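Local coordinates for protein VP5 (Halorubrum pleomorphic virus 2, PDB 6QGI) that serves as the envelope glycoprotein of a haloarchaeal virus and probably drives fusion of the viral membrane with that of the host cell, at residues Ser57-Asn62 with Ser111-Thr116; Glu119-Leu124 with Leu156-Ser161; Met177-Val182 with Tyr193-Gly198. All blocks are in the same frame, centred on the assembly; numbering follows the deposited sequence.

Contact 1: Ser57-Asn62 with Ser111-Thr116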
loop_
_atom_site.group_PDB
_atom_site.type_symbol
_atom_site.label_atom_id
_atom_site.label_comp_id
_atom_site.label_asym_id
_atom_site.label_seq_id
_atom_site.Cartn_x
_atom_site.Cartn_y
_atom_site.Cartn_z
ATOM N N SER A 57 0.639 -3.380 0.580
ATOM C CA SER A 57 0.649 -2.002 1.082
ATOM C C SER A 57 1.473 -1.082 0.210
ATOM O O SER A 57 1.158 0.102 0.098
ATOM C CB SER A 57 1.183 -1.946 2.509
ATOM O OG SER A 57 0.400 -2.738 3.383
ATOM N N THR A 58 2.538 -1.619 -0.400
ATOM C CA THR A 58 3.430 -0.824 -1.215
ATOM C C THR A 58 3.215 -1.037 -2.713
ATOM O O THR A 58 2.911 -0.072 -3.406
ATOM C CB THR A 58 4.901 -1.071 -0.832
ATOM O OG1 THR A 58 5.204 -2.462 -0.975
ATOM C CG2 THR A 58 5.240 -0.587 0.581
ATOM N N ILE A 59 3.350 -2.274 -3.218
ATOM C CA ILE A 59 3.300 -2.521 -4.661
ATOM C C ILE A 59 1.987 -3.140 -5.203
ATOM O O ILE A 59 1.416 -2.572 -6.136
ATOM C CB ILE A 59 4.511 -3.414 -5.049
ATOM C CG1 ILE A 59 5.841 -2.637 -4.939
ATOM C CG2 ILE A 59 4.330 -4.010 -6.448
ATOM C CD1 ILE A 59 7.030 -3.469 -5.055
ATOM N N VAL A 60 1.571 -4.308 -4.688
ATOM C CA VAL A 60 0.467 -5.107 -5.224
ATOM C C VAL A 60 -0.879 -4.370 -5.195
ATOM O O VAL A 60 -1.593 -4.435 -6.193
ATOM C CB VAL A 60 0.376 -6.505 -4.539
ATOM C CG1 VAL A 60 -0.695 -7.384 -5.178
ATOM C CG2 VAL A 60 1.729 -7.216 -4.587
ATOM N N ASP A 61 -1.224 -3.669 -4.103
ATOM C CA ASP A 61 -2.524 -2.986 -4.021
ATOM C C ASP A 61 -2.557 -1.620 -4.716
ATOM O O ASP A 61 -3.639 -1.060 -4.872
ATOM C CB ASP A 61 -2.973 -2.842 -2.556
ATOM C CG ASP A 61 -3.633 -4.081 -1.969
ATOM O OD1 ASP A 61 -3.621 -5.139 -2.643
ATOM O OD2 ASP A 61 -4.169 -3.990 -0.832
ATOM N N ASN A 62 -1.402 -1.103 -5.172
ATOM C CA ASN A 62 -1.352 0.215 -5.801
ATOM C C ASN A 62 -0.733 0.150 -7.204
ATOM O O ASN A 62 0.370 0.644 -7.423
ATOM C CB ASN A 62 -0.584 1.207 -4.902
ATOM C CG ASN A 62 -0.877 1.071 -3.422
ATOM O OD1 ASN A 62 -2.020 1.120 -2.985
ATOM N ND2 ASN A 62 0.155 0.880 -2.624
ATOM N N SER A 111 13.965 -0.492 -9.390
ATOM C CA SER A 111 14.805 -1.047 -8.326
ATOM C C SER A 111 14.006 -1.284 -7.065
ATOM O O SER A 111 14.126 -2.356 -6.489
ATOM C CB SER A 111 15.994 -0.141 -8.021
ATOM O OG SER A 111 16.786 0.034 -9.183
ATOM N N ASN A 112 13.179 -0.309 -6.648
ATOM C CA ASN A 112 12.352 -0.431 -5.445
ATOM C C ASN A 112 11.365 -1.577 -5.569
ATOM O O ASN A 112 11.209 -2.345 -4.623
ATOM C CB ASN A 112 11.611 0.868 -5.158
ATOM C CG ASN A 112 12.484 1.971 -4.628
ATOM O OD1 ASN A 112 13.485 1.752 -3.934
ATOM N ND2 ASN A 112 12.124 3.194 -4.957
ATOM N N PHE A 113 10.727 -1.703 -6.749
ATOM C CA PHE A 113 9.757 -2.740 -7.075
ATOM C C PHE A 113 10.406 -4.134 -7.064
ATOM O O PHE A 113 9.807 -5.084 -6.566
ATOM C CB PHE A 113 9.125 -2.434 -8.443
ATOM C CG PHE A 113 8.174 -3.472 -8.990
ATOM C CD1 PHE A 113 6.848 -3.502 -8.586
ATOM C CD2 PHE A 113 8.588 -4.376 -9.960
ATOM C CE1 PHE A 113 5.970 -4.459 -9.097
ATOM C CE2 PHE A 113 7.708 -5.329 -10.471
ATOM C CZ PHE A 113 6.404 -5.359 -10.042
ATOM N N LEU A 114 11.622 -4.251 -7.614
ATOM C CA LEU A 114 12.322 -5.533 -7.698
ATOM C C LEU A 114 12.998 -5.909 -6.381
ATOM O O LEU A 114 13.096 -7.101 -6.095
ATOM C CB LEU A 114 13.332 -5.558 -8.856
ATOM C CG LEU A 114 12.706 -5.428 -10.253
ATOM C CD1 LEU A 114 13.751 -5.205 -11.318
ATOM C CD2 LEU A 114 11.768 -6.584 -10.558
ATOM N N LYS A 115 13.402 -4.917 -5.558
ATOM C CA LYS A 115 13.996 -5.164 -4.240
ATOM C C LYS A 115 12.939 -5.734 -3.285
ATOM O O LYS A 115 13.253 -6.591 -2.457
ATOM C CB LYS A 115 14.609 -3.885 -3.661
ATOM C CG LYS A 115 16.025 -3.590 -4.102
ATOM C CD LYS A 115 16.522 -2.270 -3.532
ATOM C CE LYS A 115 17.702 -1.735 -4.308
ATOM N NZ LYS A 115 18.916 -2.580 -4.135
ATOM N N THR A 116 11.682 -5.260 -3.426
ATOM C CA THR A 116 10.517 -5.705 -2.654
ATOM C C THR A 116 10.258 -7.185 -2.951
ATOM O O THR A 116 9.974 -7.937 -2.017
ATOM C CB THR A 116 9.296 -4.825 -2.972
ATOM O OG1 THR A 116 9.639 -3.457 -2.776
ATOM C CG2 THR A 116 8.068 -5.169 -2.127
#
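The F113 ring is the flat group of this contact. The γ-methyl CG2 of I59 lies at the edge of the ring, near its plane, on the CD1–CE1 side; the two side chains cross at about a right angle. F113 reaches this position with CG anti to the backbone N (chi1 175°). Beside the ring, I59 meets T116 tip to tip, with CD1 3.4 Å from T116 CB. T116 is fixed by its own helix: OG1 donates to N112 O at 2.7 Å, an oxygen that also receives T116 N at 3.2 Å. This leaves CG2 facing I59 CD1 at 3.5 Å. T58 is more peripheral, and its OG1 bonds back to T54 O.

A second flat group, the N62 amide, braces its own segment and does not touch the other. ND2 donates to S57 O and to T58 O, each at 3.0 Å; both carbonyl oxygens lie close to the amide plane, while ND2 stands above each carbonyl plane. OD1 is hydrogen-bonded to Y344 OH, so the amide joins the wide pi-type turn at 57-60 to strand 343-355. With W228 and I231 of helix 225-253 packed against both I59 and F113, this is buried apolar packing of helices, joining the C-terminal part of helix 37-60 to the middle of helix 91-133.

Contact 2: Glu119-Leu124 with Leu156-Ser161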
loop_
_atom_site.group_PDB
_atom_site.type_symbol
_atom_site.label_atom_id
_atom_site.label_comp_id
_atom_site.label_asym_id
_atom_site.label_seq_id
_atom_site.Cartn_x
_atom_site.Cartn_y
_atom_site.Cartn_z
ATOM N N GLU A 119 13.438 -9.301 -1.565
ATOM C CA GLU A 119 13.338 -9.507 -0.115
ATOM C C GLU A 119 12.329 -10.599 0.221
ATOM O O GLU A 119 12.528 -11.324 1.195
ATOM C CB GLU A 119 12.973 -8.206 0.620
ATOM C CG GLU A 119 13.576 -8.115 2.016
ATOM C CD GLU A 119 15.086 -8.254 2.126
ATOM O OE1 GLU A 119 15.803 -7.783 1.215
ATOM O OE2 GLU A 119 15.554 -8.833 3.132
ATOM N N SER A 120 11.274 -10.737 -0.595
ATOM C CA SER A 120 10.252 -11.767 -0.420
ATOM C C SER A 120 10.811 -13.161 -0.763
ATOM O O SER A 120 10.571 -14.104 -0.012
ATOM C CB SER A 120 9.032 -11.464 -1.283
ATOM O OG SER A 120 8.594 -10.118 -1.226
ATOM N N VAL A 121 11.563 -13.279 -1.888
ATOM C CA VAL A 121 12.177 -14.533 -2.358
ATOM C C VAL A 121 13.294 -14.948 -1.375
ATOM O O VAL A 121 13.378 -16.128 -1.026
ATOM C CB VAL A 121 12.688 -14.444 -3.829
ATOM C CG1 VAL A 121 13.365 -15.742 -4.273
ATOM C CG2 VAL A 121 11.555 -14.095 -4.786
ATOM N N ALA A 122 14.124 -13.976 -0.917
ATOM C CA ALA A 122 15.207 -14.203 0.052
ATOM C C ALA A 122 14.654 -14.761 1.372
ATOM O O ALA A 122 15.207 -15.720 1.922
ATOM C CB ALA A 122 15.964 -12.909 0.306
ATOM N N GLU A 123 13.546 -14.166 1.858
ATOM C CA GLU A 123 12.834 -14.568 3.072
ATOM C C GLU A 123 12.234 -15.955 2.891
ATOM O O GLU A 123 12.274 -16.757 3.828
ATOM C CB GLU A 123 11.739 -13.544 3.386
ATOM C CG GLU A 123 11.079 -13.698 4.737
ATOM C CD GLU A 123 9.958 -12.703 4.932
ATOM O OE1 GLU A 123 10.011 -11.936 5.919
ATOM O OE2 GLU A 123 9.026 -12.689 4.098
ATOM N N LEU A 124 11.688 -16.240 1.682
ATOM C CA LEU A 124 11.116 -17.539 1.335
ATOM C C LEU A 124 12.209 -18.600 1.358
ATOM O O LEU A 124 11.972 -19.691 1.872
ATOM C CB LEU A 124 10.407 -17.504 -0.039
ATOM C CG LEU A 124 9.788 -18.823 -0.552
ATOM C CD1 LEU A 124 8.667 -19.319 0.358
ATOM C CD2 LEU A 124 9.287 -18.680 -1.977
ATOM N N LEU A 156 9.418 -26.987 -4.254
ATOM C CA LEU A 156 9.193 -25.546 -4.242
ATOM C C LEU A 156 10.485 -24.926 -3.735
ATOM O O LEU A 156 10.888 -25.195 -2.602
ATOM C CB LEU A 156 7.969 -25.174 -3.372
ATOM C CG LEU A 156 7.750 -23.694 -3.014
ATOM C CD1 LEU A 156 7.369 -22.863 -4.232
ATOM C CD2 LEU A 156 6.699 -23.555 -1.943
ATOM N N LEU A 157 11.179 -24.175 -4.606
ATOM C CA LEU A 157 12.470 -23.569 -4.286
ATOM C C LEU A 157 12.475 -22.054 -4.518
ATOM O O LEU A 157 11.655 -21.528 -5.268
ATOM C CB LEU A 157 13.591 -24.241 -5.102
ATOM C CG LEU A 157 13.803 -25.750 -4.868
ATOM C CD1 LEU A 157 14.688 -26.351 -5.927
ATOM C CD2 LEU A 157 14.353 -26.039 -3.474
ATOM N N ALA A 158 13.384 -21.356 -3.834
ATOM C CA ALA A 158 13.550 -19.913 -3.939
ATOM C C ALA A 158 15.015 -19.594 -4.179
ATOM O O ALA A 158 15.880 -20.018 -3.409
ATOM C CB ALA A 158 13.039 -19.225 -2.686
ATOM N N ASN A 159 15.294 -18.908 -5.293
ATOM C CA ASN A 159 16.649 -18.537 -5.692
ATOM C C ASN A 159 16.825 -17.028 -5.500
ATOM O O ASN A 159 16.354 -16.264 -6.342
ATOM C CB ASN A 159 16.904 -18.967 -7.133
ATOM C CG ASN A 159 16.474 -20.377 -7.401
ATOM O OD1 ASN A 159 17.161 -21.339 -7.051
ATOM N ND2 ASN A 159 15.325 -20.528 -8.028
ATOM N N PRO A 160 17.429 -16.573 -4.371
ATOM C CA PRO A 160 17.562 -15.121 -4.139
ATOM C C PRO A 160 18.496 -14.435 -5.130
ATOM O O PRO A 160 19.352 -15.098 -5.716
ATOM C CB PRO A 160 18.137 -15.030 -2.714
ATOM C CG PRO A 160 17.963 -16.369 -2.121
ATOM C CD PRO A 160 18.015 -17.340 -3.255
ATOM N N SER A 161 18.342 -13.102 -5.301
ATOM C CA SER A 161 19.188 -12.296 -6.188
ATOM C C SER A 161 20.664 -12.624 -5.936
ATOM O O SER A 161 21.090 -12.741 -4.784
ATOM C CB SER A 161 18.918 -10.807 -6.000
ATOM O OG SER A 161 19.198 -10.361 -4.685
#
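Among the side chains that touch across the contact, N159 has the best-held polar atom: ND2 donates two hydrogen bonds, one to E183 OE2 and one to T181 OG1. Both acceptors belong to strand 176-186, and the CB of N159 points away from helix 91-133, so its NH2 is used within the sheet and the helix-facing side is left to apolar groups. The centre of that side is the A158 methyl, directed at the helix between two side chains. V121 CG1, anti to its backbone N, comes to 3.8 Å from A158 CB and 3.7 Å from N159 O. From the next turn, L124 brings CD2 to 3.9 Å from A158 CB, and the carbonyl V121 O lies 3.5 Å from the same methyl. Where the strand ends, P160 lays its ring along A122, with P160 CB 4.1 Å from A122 CA and 4.3 Å from A122 CB. No hydrogen bond links the two segments. A small alanine allows the close approach: the axes of helix 119-124 and strand 156-159 pass 7.2 Å apart, their directions 126° apart. This is helix-on-sheet packing, one long helix lying obliquely across a strand of a small antiparallel sheet.

Contact 3: Met177-Val182 with Tyr193-Gly198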
loop_
_atom_site.group_PDB
_atom_site.type_symbol
_atom_site.label_atom_id
_atom_site.label_comp_id
_atom_site.label_asym_id
_atom_site.label_seq_id
_atom_site.Cartn_x
_atom_site.Cartn_y
_atom_site.Cartn_z
ATOM N N MET A 177 20.517 -5.668 -12.731
ATOM C CA MET A 177 20.071 -6.023 -11.392
ATOM C C MET A 177 19.621 -7.483 -11.370
ATOM O O MET A 177 18.871 -7.897 -12.254
ATOM C CB MET A 177 18.918 -5.093 -10.973
ATOM C CG MET A 177 18.494 -5.255 -9.537
ATOM S SD MET A 177 17.028 -4.291 -9.141
ATOM C CE MET A 177 16.862 -4.706 -7.451
ATOM N N SER A 178 20.070 -8.256 -10.372
ATOM C CA SER A 178 19.656 -9.649 -10.234
ATOM C C SER A 178 18.310 -9.699 -9.501
ATOM O O SER A 178 18.147 -9.031 -8.479
ATOM C CB SER A 178 20.713 -10.465 -9.498
ATOM O OG SER A 178 20.415 -11.851 -9.540
ATOM N N VAL A 179 17.332 -10.428 -10.054
ATOM C CA VAL A 179 16.005 -10.550 -9.450
ATOM C C VAL A 179 15.774 -12.006 -9.053
ATOM O O VAL A 179 15.993 -12.919 -9.859
ATOM C CB VAL A 179 14.854 -9.992 -10.338
ATOM C CG1 VAL A 179 13.484 -10.217 -9.686
ATOM C CG2 VAL A 179 15.061 -8.510 -10.628
ATOM N N GLY A 180 15.340 -12.184 -7.803
ATOM C CA GLY A 180 15.047 -13.476 -7.202
ATOM C C GLY A 180 13.934 -14.211 -7.915
ATOM O O GLY A 180 13.012 -13.575 -8.437
ATOM N N THR A 181 14.030 -15.558 -7.976
ATOM C CA THR A 181 13.008 -16.359 -8.651
ATOM C C THR A 181 12.381 -17.397 -7.738
ATOM O O THR A 181 13.059 -17.986 -6.893
ATOM C CB THR A 181 13.540 -17.063 -9.913
ATOM O OG1 THR A 181 14.549 -18.014 -9.563
ATOM C CG2 THR A 181 14.022 -16.101 -10.975
ATOM N N VAL A 182 11.079 -17.627 -7.944
ATOM C CA VAL A 182 10.299 -18.665 -7.280
ATOM C C VAL A 182 10.334 -19.851 -8.252
ATOM O O VAL A 182 9.838 -19.747 -9.373
ATOM C CB VAL A 182 8.865 -18.205 -6.897
ATOM C CG1 VAL A 182 8.112 -19.309 -6.166
ATOM C CG2 VAL A 182 8.904 -16.936 -6.052
ATOM N N TYR A 193 9.660 -18.068 -11.569
ATOM C CA TYR A 193 8.752 -16.925 -11.495
ATOM C C TYR A 193 9.449 -15.695 -10.973
ATOM O O TYR A 193 10.142 -15.753 -9.957
ATOM C CB TYR A 193 7.532 -17.211 -10.597
ATOM C CG TYR A 193 6.753 -18.472 -10.910
ATOM C CD1 TYR A 193 6.513 -18.867 -12.222
ATOM C CD2 TYR A 193 6.182 -19.223 -9.884
ATOM C CE1 TYR A 193 5.774 -20.011 -12.507
ATOM C CE2 TYR A 193 5.413 -20.349 -10.162
ATOM C CZ TYR A 193 5.213 -20.739 -11.471
ATOM O OH TYR A 193 4.490 -21.872 -11.727
ATOM N N ASP A 194 9.211 -14.569 -11.644
ATOM C CA ASP A 194 9.733 -13.255 -11.284
ATOM C C ASP A 194 8.709 -12.205 -11.783
ATOM O O ASP A 194 7.842 -12.570 -12.583
ATOM C CB ASP A 194 11.164 -13.046 -11.857
ATOM C CG ASP A 194 11.310 -13.156 -13.361
ATOM O OD1 ASP A 194 10.318 -13.408 -14.029
ATOM O OD2 ASP A 194 12.415 -12.964 -13.857
ATOM N N PRO A 195 8.744 -10.927 -11.341
ATOM C CA PRO A 195 7.732 -9.963 -11.811
ATOM C C PRO A 195 7.737 -9.689 -13.330
ATOM O O PRO A 195 6.727 -9.210 -13.850
ATOM C CB PRO A 195 8.071 -8.686 -11.039
ATOM C CG PRO A 195 8.871 -9.124 -9.887
ATOM C CD PRO A 195 9.644 -10.304 -10.356
ATOM N N MET A 196 8.846 -10.008 -14.005
ATOM C CA MET A 196 8.974 -9.758 -15.468
ATOM C C MET A 196 8.367 -10.902 -16.292
ATOM O O MET A 196 7.646 -10.600 -17.264
ATOM C CB MET A 196 10.444 -9.577 -15.861
ATOM C CG MET A 196 11.141 -8.464 -15.101
ATOM S SD MET A 196 11.653 -8.972 -13.440
ATOM C CE MET A 196 13.272 -9.656 -13.790
ATOM N N SER A 197 8.657 -12.157 -15.933
ATOM C CA SER A 197 8.162 -13.305 -16.693
ATOM C C SER A 197 6.739 -13.706 -16.295
ATOM O O SER A 197 5.981 -14.172 -17.147
ATOM C CB SER A 197 9.096 -14.501 -16.534
ATOM O OG SER A 197 8.941 -15.170 -15.291
ATOM N N GLY A 198 6.401 -13.529 -15.019
ATOM C CA GLY A 198 5.110 -13.927 -14.473
ATOM C C GLY A 198 5.001 -15.438 -14.408
ATOM O O GLY A 198 6.014 -16.121 -14.233
#
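M196 begins with CG anti to its carbonyl carbon, then bends at chi2 (80°) and again at chi3 (88°), curling the S-methyl back onto the strand instead of extending it. V179 meets it with CG1 anti to the backbone N and CG2 anti to the carbonyl carbon, a fork whose two prongs face the loop. M196 CE rests 3.8 Å from V179 CG2, tip to tip, while V179 CG1 meets the ring carbon P195 CD at 3.9 Å.

At the other end a single antiparallel bridge, V182 with Y193, joins the segments, at the end of strand 189-193. It is a hydrogen-bonded pair: V182 N donates to Y193 O at 2.9 Å, nearly straight at 165°, and Y193 N returns a bond to V182 O at 2.8 Å. Each donor lies in the plane of the carbonyl it meets, on a lone pair. Y193 O also receives a CA-H...O contact from T181 CA at 3.2 Å. The V182 and Y193 side chains stand on the same face of the sheet and cross obliquely, and Y193 OH reaches on to L206 N.

Just past the pair, D194 puts CG in the crowded position between its backbone N and carbonyl carbon, folding the carboxylate over the turn that follows. OD1 accepts from S197 N at 2.8 Å and from S197 OG at 2.6 Å, both from above the carboxylate plane, the first bond making an Asx motif. OD2 is taken by T167 OG1. With three hydrogen bonds on its two oxygens, this buried carboxylate is consistent with an ionised aspartate whose negative charge is spread over hydroxyl and peptide partners, fixing the path of the chain as it leaves the sheet.

The three contacts come in series along the chain, all in the N-terminal part of the envelope protein. Contacts 1 and 2 share helix 91-133, on adjoining parts of it, with centres about 16 Å apart. Contact 3 lies about 13 Å from the centre of contact 1 and about 10 Å from that of contact 2. It meets contact 1 where F113 CE2 packs on P195 CB at 3.4 Å and L114 CD1 on V179 CG2. Contacts 2 and 3 reach one antiparallel sheet, whose strands 155-159 and 176-186 are neighbours, N159 N lying 2.9 Å from T181 O. Helix 91-133 thus lies between helix 37-60 (contact 1) and the small sheet (contacts 2 and 3), joining helices and sheet into one body.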